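Local coordinates for SusD superfamily protein (Bacteroides vulgatus ATCC 8482, PDB 3JQ0) that probably binds sugars or other nutrients at the outer membrane, as a member of the SusD family of nutrient-binding proteins, at residues Met243-His248 / Phe359-Tyr364; Glu35-Ile40 / Pro58-Asn63. One frame throughout, in Å; residues are numbered along the deposited sequence.

Contact 1: Met243-His248 / Phe359-Tyr364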
loop_
_atom_site.group_PDB
_atom_site.type_symbol
_atom_site.label_atom_id
_atom_site.label_comp_id
_atom_site.label_asym_id
_atom_site.label_seq_id
_atom_site.Cartn_x
_atom_site.Cartn_y
_atom_site.Cartn_z
HETATM N N MSE A 243 -4.441 7.698 -10.548
HETATM C CA MSE A 243 -4.189 8.146 -9.199
HETATM C C MSE A 243 -5.385 8.821 -8.563
HETATM O O MSE A 243 -5.902 9.817 -9.063
HETATM C CB MSE A 243 -3.005 9.105 -9.181
HETATM C CG MSE A 243 -1.721 8.511 -9.736
HETATM SE SE MSE A 243 -1.153 6.955 -8.725
HETATM C CE MSE A 243 0.186 6.350 -9.888
ATOM N N ILE A 244 -5.868 8.236 -7.476
ATOM C CA ILE A 244 -6.890 8.835 -6.635
ATOM C C ILE A 244 -6.209 9.656 -5.533
ATOM O O ILE A 244 -6.545 10.832 -5.353
ATOM C CB ILE A 244 -7.832 7.749 -6.032
ATOM C CG1 ILE A 244 -8.581 6.989 -7.142
ATOM C CG2 ILE A 244 -8.777 8.394 -5.010
ATOM C CD1 ILE A 244 -9.044 5.621 -6.660
ATOM N N PHE A 245 -5.242 9.029 -4.839
ATOM C CA PHE A 245 -4.426 9.751 -3.858
ATOM C C PHE A 245 -3.039 9.177 -3.965
ATOM O O PHE A 245 -2.844 7.963 -3.893
ATOM C CB PHE A 245 -4.977 9.632 -2.443
ATOM C CG PHE A 245 -4.138 10.342 -1.409
ATOM C CD1 PHE A 245 -3.757 11.690 -1.589
ATOM C CD2 PHE A 245 -3.711 9.717 -0.259
ATOM C CE1 PHE A 245 -2.966 12.336 -0.666
ATOM C CE2 PHE A 245 -2.933 10.372 0.659
ATOM C CZ PHE A 245 -2.569 11.673 0.477
ATOM N N THR A 246 -2.078 10.046 -4.227
ATOM C CA THR A 246 -0.692 9.653 -4.431
ATOM C C THR A 246 0.228 10.596 -3.659
ATOM O O THR A 246 -0.020 11.797 -3.616
ATOM C CB THR A 246 -0.390 9.636 -5.964
ATOM O OG1 THR A 246 0.915 9.111 -6.159
ATOM C CG2 THR A 246 -0.549 11.009 -6.640
ATOM N N ILE A 247 1.247 10.026 -3.036
ATOM C CA ILE A 247 2.211 10.805 -2.263
ATOM C C ILE A 247 3.234 11.406 -3.223
ATOM O O ILE A 247 3.955 10.682 -3.913
ATOM C CB ILE A 247 2.948 9.961 -1.225
ATOM C CG1 ILE A 247 2.012 9.308 -0.241
ATOM C CG2 ILE A 247 4.026 10.761 -0.507
ATOM C CD1 ILE A 247 1.204 10.184 0.562
ATOM N N HIS A 248 3.282 12.738 -3.300
ATOM C CA HIS A 248 4.254 13.438 -4.134
ATOM C C HIS A 248 5.644 13.406 -3.534
ATOM O O HIS A 248 5.846 13.907 -2.452
ATOM C CB HIS A 248 3.838 14.885 -4.344
ATOM C CG HIS A 248 4.864 15.667 -5.129
ATOM N ND1 HIS A 248 5.111 15.486 -6.476
ATOM C CD2 HIS A 248 5.839 16.475 -4.691
ATOM C CE1 HIS A 248 6.079 16.298 -6.853
ATOM N NE2 HIS A 248 6.577 16.862 -5.784
ATOM N N PHE A 359 4.540 7.879 -4.598
ATOM C CA PHE A 359 4.125 6.624 -3.995
ATOM C C PHE A 359 2.613 6.553 -3.938
ATOM O O PHE A 359 1.980 7.288 -3.183
ATOM C CB PHE A 359 4.679 6.440 -2.597
ATOM C CG PHE A 359 4.317 5.129 -1.984
ATOM C CD1 PHE A 359 4.662 3.947 -2.628
ATOM C CD2 PHE A 359 3.606 5.041 -0.823
ATOM C CE1 PHE A 359 4.369 2.733 -2.088
ATOM C CE2 PHE A 359 3.308 3.791 -0.275
ATOM C CZ PHE A 359 3.686 2.633 -0.928
ATOM N N PRO A 360 1.977 5.726 -4.785
ATOM C CA PRO A 360 0.500 5.680 -4.781
ATOM C C PRO A 360 -0.037 5.136 -3.467
ATOM O O PRO A 360 0.503 4.179 -2.929
ATOM C CB PRO A 360 0.176 4.716 -5.933
ATOM C CG PRO A 360 1.418 4.643 -6.779
ATOM C CD PRO A 360 2.555 4.819 -5.799
ATOM N N ILE A 361 -1.118 5.738 -2.995
ATOM C CA ILE A 361 -1.900 5.258 -1.840
ATOM C C ILE A 361 -3.157 4.581 -2.334
ATOM O O ILE A 361 -3.463 3.429 -1.987
ATOM C CB ILE A 361 -2.178 6.380 -0.819
ATOM C CG1 ILE A 361 -0.873 6.946 -0.241
ATOM C CG2 ILE A 361 -3.134 5.902 0.263
ATOM C CD1 ILE A 361 -0.089 5.986 0.591
ATOM N N TYR A 362 -3.941 5.314 -3.123
ATOM C CA TYR A 362 -5.161 4.774 -3.751
ATOM C C TYR A 362 -5.106 4.947 -5.250
ATOM O O TYR A 362 -5.032 6.101 -5.724
ATOM C CB TYR A 362 -6.421 5.428 -3.205
ATOM C CG TYR A 362 -6.732 5.178 -1.747
ATOM C CD1 TYR A 362 -6.711 3.881 -1.216
ATOM C CD2 TYR A 362 -7.084 6.211 -0.914
ATOM C CE1 TYR A 362 -7.087 3.640 0.088
ATOM C CE2 TYR A 362 -7.458 5.974 0.413
ATOM C CZ TYR A 362 -7.445 4.676 0.917
ATOM O OH TYR A 362 -7.846 4.489 2.227
ATOM N N ARG A 363 -5.190 3.827 -5.965
ATOM C CA ARG A 363 -5.229 3.755 -7.421
ATOM C C ARG A 363 -6.552 3.250 -7.911
ATOM O O ARG A 363 -7.219 2.473 -7.190
ATOM C CB ARG A 363 -4.100 2.686 -7.939
ATOM C CG ARG A 363 -2.719 3.142 -7.791
ATOM C CD ARG A 363 -1.803 2.459 -8.635
ATOM N NE ARG A 363 -1.407 1.108 -8.278
ATOM C CZ ARG A 363 -1.674 0.031 -8.991
ATOM N NH1 ARG A 363 -2.538 -0.003 -9.988
ATOM N NH2 ARG A 363 -1.038 -1.084 -8.671
ATOM N N TYR A 364 -6.923 3.555 -9.155
ATOM C CA TYR A 364 -8.188 3.077 -9.663
ATOM C C TYR A 364 -8.276 1.525 -9.694
ATOM O O TYR A 364 -9.353 0.988 -9.443
ATOM C CB TYR A 364 -8.514 3.678 -11.016
ATOM C CG TYR A 364 -9.931 3.422 -11.449
ATOM C CD1 TYR A 364 -10.984 3.990 -10.774
ATOM C CD2 TYR A 364 -10.242 2.616 -12.529
ATOM C CE1 TYR A 364 -12.290 3.756 -11.159
ATOM C CE2 TYR A 364 -11.541 2.395 -12.932
ATOM C CZ TYR A 364 -12.566 2.966 -12.246
ATOM O OH TYR A 364 -13.881 2.762 -12.585
#

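Contact 2: Glu35-Ile40 / Pro58-Asn63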
loop_
_atom_site.group_PDB
_atom_site.type_symbol
_atom_site.label_atom_id
_atom_site.label_comp_id
_atom_site.label_asym_id
_atom_site.label_seq_id
_atom_site.Cartn_x
_atom_site.Cartn_y
_atom_site.Cartn_z
ATOM N N GLU A 35 2.198 -4.611 4.290
ATOM C CA GLU A 35 2.744 -5.616 3.379
ATOM C C GLU A 35 3.686 -6.674 3.958
ATOM O O GLU A 35 3.383 -7.863 3.812
ATOM C CB GLU A 35 3.257 -4.959 2.106
ATOM C CG GLU A 35 3.957 -5.872 1.146
ATOM C CD GLU A 35 4.261 -5.227 -0.202
ATOM O OE1 GLU A 35 3.515 -4.314 -0.608
ATOM O OE2 GLU A 35 5.240 -5.649 -0.875
ATOM N N PRO A 36 4.837 -6.318 4.559
ATOM C CA PRO A 36 5.865 -7.335 4.794
ATOM C C PRO A 36 5.621 -8.401 5.838
ATOM O O PRO A 36 6.427 -9.340 5.883
ATOM C CB PRO A 36 7.132 -6.527 5.111
ATOM C CG PRO A 36 6.882 -5.182 4.563
ATOM C CD PRO A 36 5.413 -4.969 4.712
ATOM N N ARG A 37 4.570 -8.306 6.651
ATOM C CA ARG A 37 4.234 -9.443 7.519
ATOM C C ARG A 37 3.596 -10.631 6.803
ATOM O O ARG A 37 3.431 -11.677 7.410
ATOM C CB ARG A 37 3.352 -8.970 8.684
ATOM C CG ARG A 37 4.060 -8.094 9.679
ATOM C CD ARG A 37 3.218 -7.688 10.863
ATOM N NE ARG A 37 2.895 -8.885 11.627
ATOM C CZ ARG A 37 2.075 -8.910 12.672
ATOM N NH1 ARG A 37 1.519 -7.808 13.119
ATOM N NH2 ARG A 37 1.860 -10.069 13.299
ATOM N N ALA A 38 3.242 -10.477 5.522
ATOM C CA ALA A 38 2.630 -11.561 4.751
ATOM C C ALA A 38 3.720 -12.409 4.103
ATOM O O ALA A 38 4.735 -12.682 4.754
ATOM C CB ALA A 38 1.566 -10.987 3.782
ATOM N N ASP A 39 3.506 -12.864 2.865
ATOM C CA ASP A 39 4.239 -13.985 2.299
ATOM C C ASP A 39 5.204 -13.603 1.171
ATOM O O ASP A 39 5.889 -14.481 0.617
ATOM C CB ASP A 39 3.268 -15.072 1.817
ATOM C CG ASP A 39 2.112 -14.585 0.952
ATOM O OD1 ASP A 39 1.911 -13.350 0.791
ATOM O OD2 ASP A 39 1.376 -15.486 0.452
ATOM N N ILE A 40 5.364 -12.322 0.848
ATOM C CA ILE A 40 6.222 -11.933 -0.262
ATOM C C ILE A 40 7.721 -12.099 0.044
ATOM O O ILE A 40 8.493 -12.489 -0.832
ATOM C CB ILE A 40 5.891 -10.502 -0.729
ATOM C CG1 ILE A 40 4.500 -10.432 -1.357
ATOM C CG2 ILE A 40 6.982 -9.954 -1.679
ATOM C CD1 ILE A 40 3.935 -9.025 -1.458
ATOM N N PRO A 58 8.550 -10.614 7.969
ATOM C CA PRO A 58 8.075 -11.856 7.317
ATOM C C PRO A 58 8.045 -13.065 8.268
ATOM O O PRO A 58 7.211 -13.951 8.088
ATOM C CB PRO A 58 9.062 -12.080 6.154
ATOM C CG PRO A 58 10.243 -11.233 6.523
ATOM C CD PRO A 58 9.653 -10.026 7.212
ATOM N N PHE A 59 8.924 -13.122 9.254
ATOM C CA PHE A 59 8.922 -14.238 10.196
ATOM C C PHE A 59 7.894 -14.061 11.307
ATOM O O PHE A 59 7.677 -14.967 12.101
ATOM C CB PHE A 59 10.324 -14.472 10.788
ATOM C CG PHE A 59 11.256 -15.131 9.818
ATOM C CD1 PHE A 59 11.933 -14.503 8.807
ATOM C CD2 PHE A 59 11.391 -16.539 9.893
ATOM C CE1 PHE A 59 12.772 -15.198 7.898
ATOM C CE2 PHE A 59 12.215 -17.226 8.988
ATOM C CZ PHE A 59 12.920 -16.513 8.017
ATOM N N ASN A 60 7.266 -12.901 11.383
ATOM C CA ASN A 60 6.281 -12.637 12.419
ATOM C C ASN A 60 6.863 -12.947 13.808
ATOM O O ASN A 60 6.260 -13.643 14.637
ATOM C CB ASN A 60 4.943 -13.317 12.158
ATOM C CG ASN A 60 4.200 -12.618 11.075
ATOM O OD1 ASN A 60 3.559 -11.614 11.366
ATOM N ND2 ASN A 60 4.314 -13.070 9.821
ATOM N N THR A 61 8.054 -12.412 14.038
ATOM C CA THR A 61 8.754 -12.559 15.297
ATOM C C THR A 61 8.933 -11.228 16.010
ATOM O O THR A 61 9.671 -11.105 16.997
ATOM C CB THR A 61 10.095 -13.273 15.123
ATOM O OG1 THR A 61 10.834 -12.567 14.123
ATOM C CG2 THR A 61 9.914 -14.755 14.771
ATOM N N ILE A 62 8.226 -10.190 15.592
ATOM C CA ILE A 62 8.110 -8.951 16.384
ATOM C C ILE A 62 7.532 -9.299 17.752
ATOM O O ILE A 62 6.706 -10.228 17.884
ATOM C CB ILE A 62 7.268 -7.864 15.658
ATOM C CG1 ILE A 62 5.855 -8.331 15.323
ATOM C CG2 ILE A 62 8.016 -7.339 14.413
ATOM C CD1 ILE A 62 4.986 -7.249 14.675
ATOM N N ASN A 63 7.968 -8.569 18.766
ATOM C CA ASN A 63 7.553 -8.852 20.143
ATOM C C ASN A 63 7.843 -7.642 20.979
ATOM O O ASN A 63 8.236 -6.586 20.466
ATOM C CB ASN A 63 8.224 -10.140 20.669
ATOM C CG ASN A 63 9.709 -10.018 20.789
ATOM O OD1 ASN A 63 10.297 -8.961 20.873
ATOM N ND2 ASN A 63 10.358 -11.163 20.754
HETATM O O HOH W 1 4.814 -14.415 6.912
#

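Contact 1: Met243-His248 / Phe359-Tyr364
Strands 243-247 and 359-363 pair as a buried two-stranded antiparallel sheet, interrupted midway by two classic beta bulges, in a SusD-family fold made largely of helices. I247 and F359 form a hydrogen-bonded pair, I247 N giving to F359 O at 2.8 Å and F359 N returning the bond to I247 O. Then the register slips. F245 O accepts from both I361 N and Y362 N, each at 3.0 Å, and Y362 O in turn accepts from I244 N at 2.9 Å and F245 N at 3.1 Å. Of these last two donors, F245 N lies in the carbonyl plane on a lone pair, while I244 N is tilted 20° from it.

The bulges turn I244 and I361, the extra residue of each, toward the partner strand. I361 lies beside F245, pointing the same way, with CB 3.7 Å from ring atom CD2; its CG1 meets CG1 of I247 at the same distance, and its CG2 stands over the centre of the Y362 ring. Among M243, T246, P360 and R363, whose side chains share one face, the bend at chi2 (-60°) brings SE of selenomethionine M243 to 3.8 Å from P360 CB; its CE touches P360 CG. Y362 OH reaches E191, and R363, at the N-cap position of helix 364-377, forms salt bridges with E242, E441 and E445.

Two carbonyl oxygens, each gripped by two N-H groups, thus satisfy four backbone donors in a buried setting, and the double bulge lets the strands turn a corner together without breaking their hydrogen bonding.

Contact 2: Glu35-Ile40 / Pro58-Asn63
P36 meets P58 where the loop after helix 27-34 runs beside the loop leading to helix 75-91: P36 O lies 3.2 Å from P58 N, close but without a hydrogen bond, since the proline nitrogen has no hydrogen to give. P36 also occupies a type I turn from E35 to A38, closed by A38 N bonding to E35 O.

R37, next along the turn, uses both its backbone and its side chain on N60. Its carbonyl O accepts from N60 ND2 at 2.9 Å, on a lone pair; S465 OG is a second partner of ND2. The side chain bends at chi3 (65°), which sets NE beside N60, and the guanidinium grips OD1 side-on, through NE at 2.8 Å and NH2 at 3.0 Å, with OD1 2° out of its plane. The amide plane is turned 51° from the guanidinium, over one face of which I62 CD1 rests, off toward the rim. R470 O and L472 O take further hydrogen bonds from NH2 and NH1. An alanine here would probably leave N60 OD1 without its two donors and the carbonyls of R470 and L472 without their arginine mate.

A38 completes the contact: a water 2.8 Å from A38 O lies also within hydrogen-bonding distance of P58 O and can bridge the two carbonyls.

Both ends of the N60 amide are therefore engaged by one residue, which should fix its rotation, and the buried guanidinium meets neutral oxygens, its charge probably stabilised by the carbonyl dipoles of N60, R470 and L472.

Contact 2 closes before contact 1 opens along the chain; their centres are 24 Å apart and their nearest atoms about 7 Å, with no touch. They illustrate two ways of joining distant segments: contact 1 relies on backbone hydrogen bonds and apolar side chains across 110 intervening residues, contact 2 mainly on an arginine-asparagine pair, with a water beside it, across 17. The chain from 441 to 448 approaches both, E441, E445 and K447 bonding to contact 1, and F444, G446 and R448 to E35 and D39 of segment 35-40. Separate glycerols, probably from crystallisation, bond H248 N and N63 ND2 at the ends of segments 243-248 and 58-63 and do not by themselves identify a nutrient site.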